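Local coordinates for protein PpiC-type peptidyl-prolyl cis-trans isomerase (Novosphingobium aromaticivorans, PDB 3GPK) that probably catalyses cis-trans isomerisation of peptidyl-prolyl bonds as a periplasmic folding chaperone, seen here as its isolated PpiC-type (parvulin-like) isomerase domain, at residues E12-A16 / A46-A52; A16-K22 / E90-F95. All blocks are in the same frame, centred on the assembly; numbering follows the deposited sequence.

Contact 1: residues E12-A16 / A46-A52; sequences EIFLA and ARQYSEA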
# COMPACT_ATOMS: atom_id res chain seq x y z
N GLU A 12 2.84 2.20 -0.65
CA GLU A 12 1.49 2.66 -0.31
C GLU A 12 1.12 4.00 -0.92
O GLU A 12 1.95 4.91 -0.99
CB GLU A 12 1.32 2.77 1.22
CG GLU A 12 -0.00 3.46 1.64
CD GLU A 12 -0.14 3.66 3.14
OE1 GLU A 12 0.89 3.94 3.80
OE2 GLU A 12 -1.27 3.54 3.66
N ILE A 13 -0.12 4.10 -1.38
CA ILE A 13 -0.66 5.35 -1.90
C ILE A 13 -1.88 5.58 -1.01
O ILE A 13 -2.81 4.79 -1.02
CB ILE A 13 -1.13 5.24 -3.37
CG1 ILE A 13 0.07 5.04 -4.30
CG2 ILE A 13 -1.91 6.50 -3.75
CD1 ILE A 13 -0.29 4.89 -5.78
N PHE A 14 -1.85 6.66 -0.23
CA PHE A 14 -2.95 6.97 0.68
C PHE A 14 -3.75 8.18 0.22
O PHE A 14 -3.17 9.21 -0.12
CB PHE A 14 -2.39 7.24 2.08
CG PHE A 14 -3.41 7.81 3.03
CD1 PHE A 14 -4.50 7.05 3.44
CD2 PHE A 14 -3.28 9.12 3.49
CE1 PHE A 14 -5.45 7.59 4.30
CE2 PHE A 14 -4.23 9.66 4.34
CZ PHE A 14 -5.32 8.90 4.75
N LEU A 15 -5.07 8.04 0.21
CA LEU A 15 -5.95 9.14 -0.17
C LEU A 15 -6.87 9.39 1.02
O LEU A 15 -7.67 8.54 1.38
CB LEU A 15 -6.78 8.79 -1.40
CG LEU A 15 -6.05 8.45 -2.70
CD1 LEU A 15 -7.07 8.42 -3.83
CD2 LEU A 15 -4.97 9.49 -3.00
N ALA A 16 -6.73 10.56 1.63
CA ALA A 16 -7.53 10.92 2.79
C ALA A 16 -8.96 11.26 2.41
O ALA A 16 -9.22 11.81 1.34
CB ALA A 16 -6.90 12.09 3.53
N ALA A 46 2.26 7.39 -6.83
CA ALA A 46 2.39 7.70 -5.41
C ALA A 46 2.84 9.15 -5.24
O ALA A 46 2.32 9.88 -4.41
CB ALA A 46 3.38 6.74 -4.76
N ARG A 47 3.82 9.57 -6.03
CA ARG A 47 4.31 10.94 -5.93
C ARG A 47 3.23 11.96 -6.28
O ARG A 47 3.15 13.03 -5.68
CB ARG A 47 5.53 11.13 -6.84
CG ARG A 47 6.78 10.49 -6.28
CD ARG A 47 7.93 10.52 -7.26
NE ARG A 47 9.18 10.21 -6.57
CZ ARG A 47 10.34 9.99 -7.19
NH1 ARG A 47 10.41 10.03 -8.51
NH2 ARG A 47 11.43 9.75 -6.47
N GLN A 48 2.38 11.60 -7.23
CA GLN A 48 1.30 12.50 -7.66
C GLN A 48 0.08 12.50 -6.75
O GLN A 48 -0.48 13.57 -6.45
CB GLN A 48 0.87 12.13 -9.09
CG GLN A 48 -0.45 12.76 -9.56
CD GLN A 48 -0.46 14.28 -9.47
OE1 GLN A 48 0.59 14.92 -9.50
NE2 GLN A 48 -1.65 14.85 -9.37
N TYR A 49 -0.32 11.33 -6.29
CA TYR A 49 -1.53 11.20 -5.48
C TYR A 49 -1.44 10.90 -4.00
O TYR A 49 -2.38 11.21 -3.26
CB TYR A 49 -2.44 10.15 -6.12
CG TYR A 49 -2.96 10.53 -7.48
CD1 TYR A 49 -3.88 11.57 -7.63
CD2 TYR A 49 -2.53 9.86 -8.62
CE1 TYR A 49 -4.36 11.93 -8.89
CE2 TYR A 49 -3.01 10.21 -9.89
CZ TYR A 49 -3.92 11.25 -10.01
OH TYR A 49 -4.38 11.62 -11.25
N SER A 50 -0.37 10.28 -3.53
CA SER A 50 -0.35 9.94 -2.11
C SER A 50 -0.32 11.16 -1.21
O SER A 50 0.42 12.12 -1.45
CB SER A 50 0.82 9.02 -1.77
OG SER A 50 0.61 8.47 -0.47
N GLU A 51 -1.14 11.10 -0.18
CA GLU A 51 -1.24 12.19 0.78
C GLU A 51 -0.48 11.86 2.06
O GLU A 51 -0.58 12.57 3.06
CB GLU A 51 -2.71 12.48 1.06
CG GLU A 51 -3.39 13.14 -0.13
CD GLU A 51 -4.91 13.07 -0.06
OE1 GLU A 51 -5.46 13.24 1.04
OE2 GLU A 51 -5.54 12.85 -1.11
N ALA A 52 0.28 10.78 2.02
CA ALA A 52 1.10 10.36 3.15
C ALA A 52 2.48 11.00 2.98
O ALA A 52 2.85 11.39 1.87
CB ALA A 52 1.23 8.85 3.19
O HOH W 1 2.75 7.16 0.07
O HOH W 2 -8.14 12.24 -1.09
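Ser50 sits in a shallow notch beside strand 12-16, with Ser50 CA 4.6 Å from Ile13 CA. Ser50 OG accepts a nearly straight hydrogen bond from Phe14 N (3.1 Å). A water joins Ser50 OG to Glu12 O, 2.6 Å from each. One residue on, Glu51 N donates to Phe14 O (2.8 Å), so N and O of Phe14 both pair with the chain leaving the helix. On one side of this seam Ile13 CG1 rests on the small bump of Ala46, 3.7 Å from Ala46 CB. Leu15 CD2 tucks in under Tyr49, 3.1 Å from Tyr49 O and 4.1 Å from Tyr49 CB. In the parvulin-type fold helices flank the antiparallel sheet on both faces; helices 22-37 and 42-49 lie on the face carrying Ile13 and Leu15. Leu15 also packs on Val25 and Ile32. On the other side Ala52 CB fits against Phe14 CB (4.1 Å), while the Phe14 ring turns its edge to the Glu51-Ala52 peptide. The Glu51 side chain runs along the strand to its end, where Glu51 OE1 takes a weak hydrogen bond from Ala16 N (3.0 Å). A water links Glu51 OE2 to Ala16 O, 2.7 Å from each.

Contact 2: residues A16-K22 / E90-F95; sequences AATEENK and EIRGGF. With SO4 (sulfate ion), chain C.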
# COMPACT_ATOMS: atom_id res chain seq x y z
N ALA A 16 -6.73 10.56 1.63
CA ALA A 16 -7.53 10.92 2.79
C ALA A 16 -8.96 11.26 2.41
O ALA A 16 -9.22 11.81 1.34
CB ALA A 16 -6.90 12.09 3.53
N ALA A 17 -9.91 10.92 3.28
CA ALA A 17 -11.30 11.22 3.01
C ALA A 17 -12.15 11.18 4.26
O ALA A 17 -12.03 10.27 5.08
CB ALA A 17 -11.87 10.23 1.98
N THR A 18 -13.00 12.19 4.41
CA THR A 18 -13.90 12.23 5.55
C THR A 18 -14.96 11.19 5.20
O THR A 18 -15.07 10.79 4.03
CB THR A 18 -14.56 13.61 5.69
OG1 THR A 18 -15.23 13.95 4.47
CG2 THR A 18 -13.51 14.67 6.00
N GLU A 19 -15.73 10.74 6.17
CA GLU A 19 -16.74 9.73 5.89
C GLU A 19 -17.66 10.18 4.76
O GLU A 19 -18.05 9.37 3.92
CB GLU A 19 -17.55 9.41 7.14
CG GLU A 19 -16.71 8.82 8.27
CD GLU A 19 -15.94 7.58 7.85
OE1 GLU A 19 -16.58 6.54 7.57
OE2 GLU A 19 -14.70 7.64 7.81
N GLU A 20 -18.00 11.46 4.75
CA GLU A 20 -18.88 12.02 3.73
C GLU A 20 -18.29 11.95 2.32
O GLU A 20 -19.02 11.75 1.35
CB GLU A 20 -19.20 13.48 4.05
CG GLU A 20 -19.99 13.70 5.33
CD GLU A 20 -19.26 13.23 6.58
OE1 GLU A 20 -18.13 13.69 6.81
OE2 GLU A 20 -19.83 12.40 7.32
N ASN A 21 -16.98 12.11 2.22
CA ASN A 21 -16.30 12.08 0.93
C ASN A 21 -15.74 10.72 0.54
O ASN A 21 -15.20 10.57 -0.56
CB ASN A 21 -15.16 13.10 0.90
CG ASN A 21 -15.66 14.53 0.90
OD1 ASN A 21 -16.54 14.88 0.11
ND2 ASN A 21 -15.10 15.36 1.77
N LYS A 22 -15.86 9.73 1.41
CA LYS A 22 -15.29 8.43 1.10
C LYS A 22 -15.73 7.78 -0.21
O LYS A 22 -14.89 7.31 -0.98
CB LYS A 22 -15.47 7.46 2.28
CG LYS A 22 -14.30 7.54 3.28
CD LYS A 22 -14.41 6.54 4.43
CE LYS A 22 -13.13 6.54 5.27
NZ LYS A 22 -13.18 5.59 6.41
N GLU A 90 -10.22 0.46 2.63
CA GLU A 90 -10.66 1.52 3.53
C GLU A 90 -9.98 1.44 4.89
O GLU A 90 -9.81 0.36 5.44
CB GLU A 90 -12.18 1.47 3.76
CG GLU A 90 -12.65 2.54 4.74
CD GLU A 90 -14.14 2.54 5.00
OE1 GLU A 90 -14.82 1.55 4.64
OE2 GLU A 90 -14.64 3.53 5.57
N ILE A 91 -9.57 2.60 5.41
CA ILE A 91 -8.98 2.68 6.74
C ILE A 91 -9.69 3.87 7.38
O ILE A 91 -10.43 4.58 6.70
CB ILE A 91 -7.45 2.90 6.72
CG1 ILE A 91 -7.08 4.16 5.94
CG2 ILE A 91 -6.77 1.67 6.15
CD1 ILE A 91 -5.61 4.49 5.98
N ARG A 92 -9.48 4.10 8.67
CA ARG A 92 -10.18 5.19 9.32
C ARG A 92 -10.15 6.54 8.60
O ARG A 92 -11.18 7.17 8.43
CB ARG A 92 -9.69 5.37 10.75
CG ARG A 92 -9.94 4.17 11.64
CD ARG A 92 -9.69 4.51 13.10
NE ARG A 92 -9.95 3.38 13.98
CZ ARG A 92 -9.21 2.27 14.01
NH1 ARG A 92 -8.16 2.15 13.20
NH2 ARG A 92 -9.52 1.29 14.84
N GLY A 93 -8.96 6.96 8.17
CA GLY A 93 -8.84 8.26 7.52
C GLY A 93 -8.97 8.36 6.01
O GLY A 93 -8.76 9.44 5.45
N GLY A 94 -9.31 7.26 5.36
CA GLY A 94 -9.44 7.28 3.91
C GLY A 94 -9.25 5.92 3.27
O GLY A 94 -9.79 4.93 3.76
N PHE A 95 -8.47 5.87 2.19
CA PHE A 95 -8.21 4.63 1.47
C PHE A 95 -6.75 4.49 1.10
O PHE A 95 -6.09 5.48 0.82
CB PHE A 95 -9.03 4.58 0.18
CG PHE A 95 -10.50 4.54 0.39
CD1 PHE A 95 -11.15 3.33 0.63
CD2 PHE A 95 -11.25 5.71 0.36
CE1 PHE A 95 -12.53 3.28 0.85
CE2 PHE A 95 -12.63 5.67 0.58
CZ PHE A 95 -13.27 4.45 0.83
S SO4 C . -8.20 -1.89 15.70
O1 SO4 C . -7.56 -2.16 17.00
O2 SO4 C . -7.42 -0.85 14.98
O3 SO4 C . -8.23 -3.13 14.90
O4 SO4 C . -9.58 -1.40 15.90
O HOH W 3 -12.70 9.32 7.61
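A buried lysine amine here meets a beta hairpin turn, at the point where the loop after strand 7-16 leads into helix 22-37. Ile91 to Gly94 form a type I turn between strands 85-91 and 94-104. Lys22 extends toward it, and Lys22 NZ donates to Ile91 O (2.9 Å) and Arg92 O (3.3 Å). Lys22 NZ also forms salt bridges with Glu90 OE2 (2.7 Å) and Glu19 OE2 (2.9 Å). The shared lysine offsets the closeness of two like charges, Glu19 OE1 and Glu90 OE2, 4.1 Å apart. Ala16 and Gly94 make an antiparallel non-hydrogen-bonded pair, and next to it Ala17 N donates to Gly93 O (2.9 Å). Gly94 needs to be glycine: its backbone angles would jam a CB against the preceding carbonyl, and that CB would also clash with Ala16 CA. The CA-to-CB bond of Arg92 points away from the loop; Arg92 NH2 donates to O2 of a sulfate (3.0 Å), probably from the crystallisation liquor. Phe95 CE2 lies 3.7 Å from Lys22 CG. The Phe95 ring also packs edge-to-face with Phe26 and touches Val25, so helix 22-37 covers the start of strand 94-104, while Ile91 packs on helix 71-79.

Both contacts are partly buried and share Ala16, the last residue of strand 7-16. The centre of contact 1 is about 9 Å from the centre of the chain, and Ile13, Leu15 and Ala46 are buried in it. The centre of contact 2 is about 15 Å away, with Glu19, Glu90 and most of the hairpin turn exposed around the buried Lys22. Contact 1 combines apolar packing with a few hydrogen bonds to strand backbone atoms, two of them from side chains. Contact 2 adds a charged network around Lys22 to its backbone pairing. Leu15 N probably bonds to Phe95 O (2.8 Å), as neighbouring strands do. Phe14 CE1 is 3.5 Å from Ile91 CD1.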